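Local coordinates for protein ComZ (Thermus thermophilus, PDB 6QVI) that is a competence-associated pilin that probably serves as a DNA receptor at the tip of the pilus during natural transformation, at residues D168-V173 against V239-Q244; E249-C254 against K258-E263. All coordinates share one frame; numbering follows the deposited sequence.

How the contacts relate
Contact 1 lies where the chain enters the parallel face of strands 172-176, 218-221 and 246-247; contact 2 lies where it leaves strand 246-247. Their centres are about 17 Å apart and they do not touch. Contact 1 pairs two loops that lead into the outermost strands of this face. It is a surface contact, carried by one arginine against a proline and an aspartate. Contact 2 falls within the loop that follows strand 246-247, and it is partly buried. Its chemistry is of another kind: a disulfide, a backbone hydrogen bond and valine packing, with a weak lysine-asparagine bond beside them. Contact 1 joins parts distant in sequence, whereas contact 2 ties one loop to itself.

Contact 1: residues D168-V173 against V239-Q244; sequences DPDQYV and VGRGAQ
Arg241 carries this contact alone from its side, meeting Pro169 and Asp170. The chain reaches it through Val239, the last residue of strand 237-239, which starts a type II' beta turn ending at Gly242. Gly240 takes the first corner of that turn with a positive phi of 58°, a value that favours glycine. Its backbone is bonded to Val214 and Phe268, so the turn is anchored to neighbouring coils. Arg241 takes the second corner and points its side chain at the other loop. The chain bends at chi3 (-63°) and lays one guanidinium face over the CB-CG edge of the Pro169 ring, the two crossing obliquely. Pro169 CB lies over the centre of that face, 4.0 Å from Arg241 CZ. Pro169 CG is on the same face, 3.9 Å from Arg241 NH1. The Asp170 carboxylate comes to the guanidinium edge. Asp170 OD1 and Arg241 NH2 form a salt bridge, but they are modelled too close together, so its exact geometry is doubtful. Pro169 O is also near, 2.8 Å from Arg241 NH2, yet the angle is too poor for a hydrogen bond. Farther along, Gln244 NE2 gives a weak bond of 3.5 Å to Arg241 O, and Asp245 accepts from the Arg241 backbone N. The two loops enter strands 172-176 and 246-247, with strand 218-221 between them. The contact joins loops at the entry to a three-stranded parallel face; such loops between stacked parallel strands are characteristic of a beta-solenoid.

Contact 2: residues E249-C254 against K258-E263; sequences ENVGVC and KGVCTE
The Asn250 amide is the flat group here, and Lys258 and Gly259 meet it from the same side. Lys258 CG lies over that face, 3.4 Å from Asn250 ND2. The lysine chain crosses the asparagine at about a right angle and bends at chi3 and chi4 (-89°). This brings Lys258 NZ back to Asn250 OD1, where it makes a weak hydrogen bond of 3.2 Å from above the amide plane. Glu249 OE2 is 4.6 Å from Lys258 NZ, not in contact, and may add a weak electrostatic attraction. Gly259 CA packs 3.4 Å from Asn250 CB, and Val221 of strand 218-221 also touches the asparagine side chain. With an alanine in place of Asn250, the Lys258 ammonium is likely to lose its weak amide partner, and the lysine chain the flat group it lies against. The backbones are joined by Val260 N to Asn250 O, 3.1 Å long and bent to 146° at the hydrogen. Val260 CG2 reaches Val251 CA at 3.6 Å and touches Gly252 N. Gly259, with a positive phi that favours glycine, brings its CA close to Val253 O in a CH...O contact. Beyond it, Cys254 SG and Cys261 SG form a disulfide of 2.1 Å with a chi3 of 108°. The chemistry implies a loop without regular strand pairing, held by a disulfide and a backbone hydrogen bond, consistent with a pilin domain exposed outside the cytoplasm.

Contact 1: residues D168-V173 against V239-Q244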
loop_
_atom_site.group_PDB
_atom_site.type_symbol
_atom_site.label_atom_id
_atom_site.label_comp_id
_atom_site.label_asym_id
_atom_site.label_seq_id
_atom_site.Cartn_x
_atom_site.Cartn_y
_atom_site.Cartn_z
ATOM N N ASP A 168 4.242 -7.310 24.492
ATOM C CA ASP A 168 5.061 -8.516 24.545
ATOM C C ASP A 168 6.077 -8.541 23.404
ATOM O O ASP A 168 5.935 -9.328 22.460
ATOM C CB ASP A 168 4.213 -9.796 24.536
ATOM C CG ASP A 168 4.923 -10.957 25.248
ATOM O OD1 ASP A 168 4.243 -11.844 25.823
ATOM O OD2 ASP A 168 6.174 -10.975 25.245
ATOM N N PRO A 169 7.090 -7.670 23.430
ATOM C CA PRO A 169 8.012 -7.597 22.294
ATOM C C PRO A 169 9.028 -8.709 22.318
ATOM O O PRO A 169 10.054 -8.618 21.638
ATOM C CB PRO A 169 8.724 -6.261 22.507
ATOM C CG PRO A 169 8.761 -6.146 24.015
ATOM C CD PRO A 169 7.493 -6.767 24.525
ATOM N N ASP A 170 8.752 -9.774 23.050
ATOM C CA ASP A 170 9.653 -10.913 23.058
ATOM C C ASP A 170 8.971 -12.144 22.514
ATOM O O ASP A 170 9.449 -13.250 22.755
ATOM C CB ASP A 170 10.142 -11.217 24.474
ATOM C CG ASP A 170 11.073 -10.179 25.004
ATOM O OD1 ASP A 170 11.860 -9.685 24.179
ATOM O OD2 ASP A 170 11.007 -9.846 26.215
ATOM N N GLN A 171 7.905 -11.983 21.741
ATOM C CA GLN A 171 7.213 -13.149 21.239
ATOM C C GLN A 171 7.547 -13.412 19.784
ATOM O O GLN A 171 7.253 -12.581 18.925
ATOM C CB GLN A 171 5.698 -13.065 21.383
ATOM C CG GLN A 171 5.159 -13.142 22.800
ATOM C CD GLN A 171 5.584 -14.409 23.545
ATOM O OE1 GLN A 171 6.769 -14.702 23.579
ATOM N NE2 GLN A 171 4.600 -15.273 23.978
ATOM N N TYR A 172 8.146 -14.569 19.526
ATOM C CA TYR A 172 8.262 -15.054 18.166
ATOM C C TYR A 172 6.906 -14.939 17.492
ATOM O O TYR A 172 5.925 -15.587 17.862
ATOM C CB TYR A 172 8.812 -16.478 18.150
ATOM C CG TYR A 172 10.203 -16.511 18.722
ATOM C CD1 TYR A 172 10.415 -16.737 20.079
ATOM C CD2 TYR A 172 11.314 -16.248 17.922
ATOM C CE1 TYR A 172 11.705 -16.739 20.618
ATOM C CE2 TYR A 172 12.605 -16.239 18.456
ATOM C CZ TYR A 172 12.789 -16.485 19.795
ATOM O OH TYR A 172 14.068 -16.485 20.314
ATOM N N VAL A 173 6.837 -14.037 16.536
ATOM C CA VAL A 173 5.596 -13.751 15.829
ATOM C C VAL A 173 5.558 -14.489 14.504
ATOM O O VAL A 173 4.525 -14.499 13.824
ATOM C CB VAL A 173 5.557 -12.206 15.719
ATOM C CG1 VAL A 173 4.768 -11.736 14.549
ATOM C CG2 VAL A 173 5.051 -11.572 17.027
ATOM N N VAL A 239 13.063 -6.189 11.952
ATOM C CA VAL A 239 12.261 -6.875 12.965
ATOM C C VAL A 239 12.580 -6.349 14.353
ATOM O O VAL A 239 13.733 -6.429 14.793
ATOM C CB VAL A 239 12.484 -8.401 12.921
ATOM C CG1 VAL A 239 11.860 -9.086 14.147
ATOM C CG2 VAL A 239 11.932 -8.977 11.641
ATOM N N GLY A 240 11.550 -5.900 15.069
ATOM C CA GLY A 240 11.639 -5.618 16.500
ATOM C C GLY A 240 12.702 -4.587 16.878
ATOM O O GLY A 240 12.920 -3.582 16.196
ATOM N N ARG A 241 13.382 -4.857 17.989
ATOM C CA ARG A 241 14.310 -3.942 18.629
ATOM C C ARG A 241 15.684 -3.900 17.987
ATOM O O ARG A 241 16.549 -3.184 18.492
ATOM C CB ARG A 241 14.436 -4.300 20.114
ATOM C CG ARG A 241 13.239 -3.779 20.894
ATOM C CD ARG A 241 13.068 -4.399 22.248
ATOM N NE ARG A 241 12.821 -5.818 22.099
ATOM C CZ ARG A 241 12.639 -6.666 23.102
ATOM N NH1 ARG A 241 12.643 -6.248 24.374
ATOM N NH2 ARG A 241 12.460 -7.946 22.811
ATOM N N GLY A 242 15.917 -4.599 16.903
ATOM C CA GLY A 242 17.257 -4.706 16.370
ATOM C C GLY A 242 17.472 -6.030 15.665
ATOM O O GLY A 242 16.574 -6.851 15.545
ATOM N N ALA A 243 18.700 -6.223 15.198
ATOM C CA ALA A 243 19.045 -7.498 14.590
ATOM C C ALA A 243 19.001 -8.664 15.581
ATOM O O ALA A 243 18.987 -9.812 15.160
ATOM C CB ALA A 243 20.435 -7.420 13.964
ATOM N N GLN A 244 19.002 -8.371 16.887
ATOM C CA GLN A 244 18.942 -9.396 17.926
ATOM C C GLN A 244 17.681 -10.253 17.759
ATOM O O GLN A 244 17.705 -11.471 18.016
ATOM C CB GLN A 244 18.910 -8.771 19.302
ATOM C CG GLN A 244 19.859 -7.643 19.525
ATOM C CD GLN A 244 19.228 -6.344 19.134
ATOM O OE1 GLN A 244 19.742 -5.589 18.303
ATOM N NE2 GLN A 244 18.083 -6.072 19.731
#

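Contact 2: residues E249-C254 against K258-E263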
loop_
_atom_site.group_PDB
_atom_site.type_symbol
_atom_site.label_atom_id
_atom_site.label_comp_id
_atom_site.label_asym_id
_atom_site.label_seq_id
_atom_site.Cartn_x
_atom_site.Cartn_y
_atom_site.Cartn_z
ATOM N N GLU A 249 18.333 -20.853 12.744
ATOM C CA GLU A 249 19.427 -21.549 12.075
ATOM C C GLU A 249 19.828 -20.912 10.759
ATOM O O GLU A 249 20.941 -21.148 10.289
ATOM C CB GLU A 249 19.037 -23.004 11.812
ATOM C CG GLU A 249 18.931 -23.867 13.060
ATOM C CD GLU A 249 18.563 -25.328 12.755
ATOM O OE1 GLU A 249 18.511 -26.128 13.715
ATOM O OE2 GLU A 249 18.304 -25.671 11.573
ATOM N N ASN A 250 18.941 -20.150 10.130
ATOM C CA ASN A 250 19.118 -19.778 8.739
ATOM C C ASN A 250 19.439 -18.299 8.528
ATOM O O ASN A 250 19.438 -17.840 7.379
ATOM C CB ASN A 250 17.847 -20.117 7.961
ATOM C CG ASN A 250 17.527 -21.608 7.930
ATOM O OD1 ASN A 250 18.049 -22.407 8.720
ATOM N ND2 ASN A 250 16.649 -21.983 7.015
ATOM N N VAL A 251 19.747 -17.544 9.577
ATOM C CA VAL A 251 20.047 -16.129 9.390
ATOM C C VAL A 251 21.477 -16.001 8.885
ATOM O O VAL A 251 22.389 -16.720 9.335
ATOM C CB VAL A 251 19.810 -15.327 10.688
ATOM C CG1 VAL A 251 18.313 -15.181 10.949
ATOM C CG2 VAL A 251 20.492 -15.977 11.910
ATOM N N GLY A 252 21.670 -15.114 7.898
ATOM C CA GLY A 252 22.942 -14.988 7.209
ATOM C C GLY A 252 23.210 -16.047 6.163
ATOM O O GLY A 252 24.037 -15.821 5.270
ATOM N N VAL A 253 22.569 -17.212 6.264
ATOM C CA VAL A 253 22.598 -18.189 5.183
ATOM C C VAL A 253 21.741 -17.688 4.032
ATOM O O VAL A 253 20.627 -17.184 4.242
ATOM C CB VAL A 253 22.102 -19.554 5.680
ATOM C CG1 VAL A 253 22.386 -20.625 4.645
ATOM C CG2 VAL A 253 22.755 -19.881 7.019
ATOM N N CYS A 254 22.260 -17.807 2.813
ATOM C CA CYS A 254 21.514 -17.420 1.623
ATOM C C CYS A 254 21.817 -18.397 0.489
ATOM O O CYS A 254 22.118 -18.021 -0.645
ATOM C CB CYS A 254 21.809 -15.975 1.248
ATOM S SG CYS A 254 21.040 -15.435 -0.284
ATOM N N LYS A 258 16.872 -21.995 0.877
ATOM C CA LYS A 258 17.103 -21.952 2.322
ATOM C C LYS A 258 17.485 -20.539 2.744
ATOM O O LYS A 258 17.902 -19.707 1.927
ATOM C CB LYS A 258 18.194 -22.939 2.764
ATOM C CG LYS A 258 18.021 -23.387 4.205
ATOM C CD LYS A 258 19.233 -24.160 4.682
ATOM C CE LYS A 258 18.843 -25.355 5.559
ATOM N NZ LYS A 258 18.749 -25.012 7.018
ATOM N N GLY A 259 17.287 -20.262 4.038
ATOM C CA GLY A 259 17.931 -19.119 4.682
ATOM C C GLY A 259 17.277 -17.793 4.373
ATOM O O GLY A 259 16.287 -17.697 3.635
ATOM N N VAL A 260 17.859 -16.734 4.929
ATOM C CA VAL A 260 17.352 -15.398 4.680
ATOM C C VAL A 260 18.320 -14.715 3.711
ATOM O O VAL A 260 19.514 -14.548 3.995
ATOM C CB VAL A 260 17.095 -14.616 5.986
ATOM C CG1 VAL A 260 16.110 -15.369 6.848
ATOM C CG2 VAL A 260 18.340 -14.370 6.807
ATOM N N CYS A 261 17.827 -14.434 2.504
ATOM C CA CYS A 261 18.536 -13.675 1.483
ATOM C C CYS A 261 18.073 -12.227 1.588
ATOM O O CYS A 261 16.987 -11.867 1.122
ATOM C CB CYS A 261 18.255 -14.271 0.115
ATOM S SG CYS A 261 19.010 -15.853 -0.089
ATOM N N THR A 262 18.896 -11.392 2.209
ATOM C CA THR A 262 18.446 -10.040 2.450
ATOM C C THR A 262 19.584 -9.086 2.155
ATOM O O THR A 262 20.761 -9.415 2.306
ATOM C CB THR A 262 17.897 -9.837 3.886
ATOM O OG1 THR A 262 17.353 -8.510 4.016
ATOM C CG2 THR A 262 18.978 -10.063 4.966
ATOM N N GLU A 263 19.193 -7.897 1.722
ATOM C CA GLU A 263 20.105 -6.783 1.558
ATOM C C GLU A 263 20.395 -6.133 2.898
ATOM O O GLU A 263 21.555 -5.928 3.265
ATOM C CB GLU A 263 19.470 -5.765 0.621
ATOM C CG GLU A 263 19.247 -6.267 -0.792
ATOM C CD GLU A 263 18.676 -5.186 -1.700
ATOM O OE1 GLU A 263 18.671 -5.386 -2.936
ATOM O OE2 GLU A 263 18.237 -4.135 -1.175
#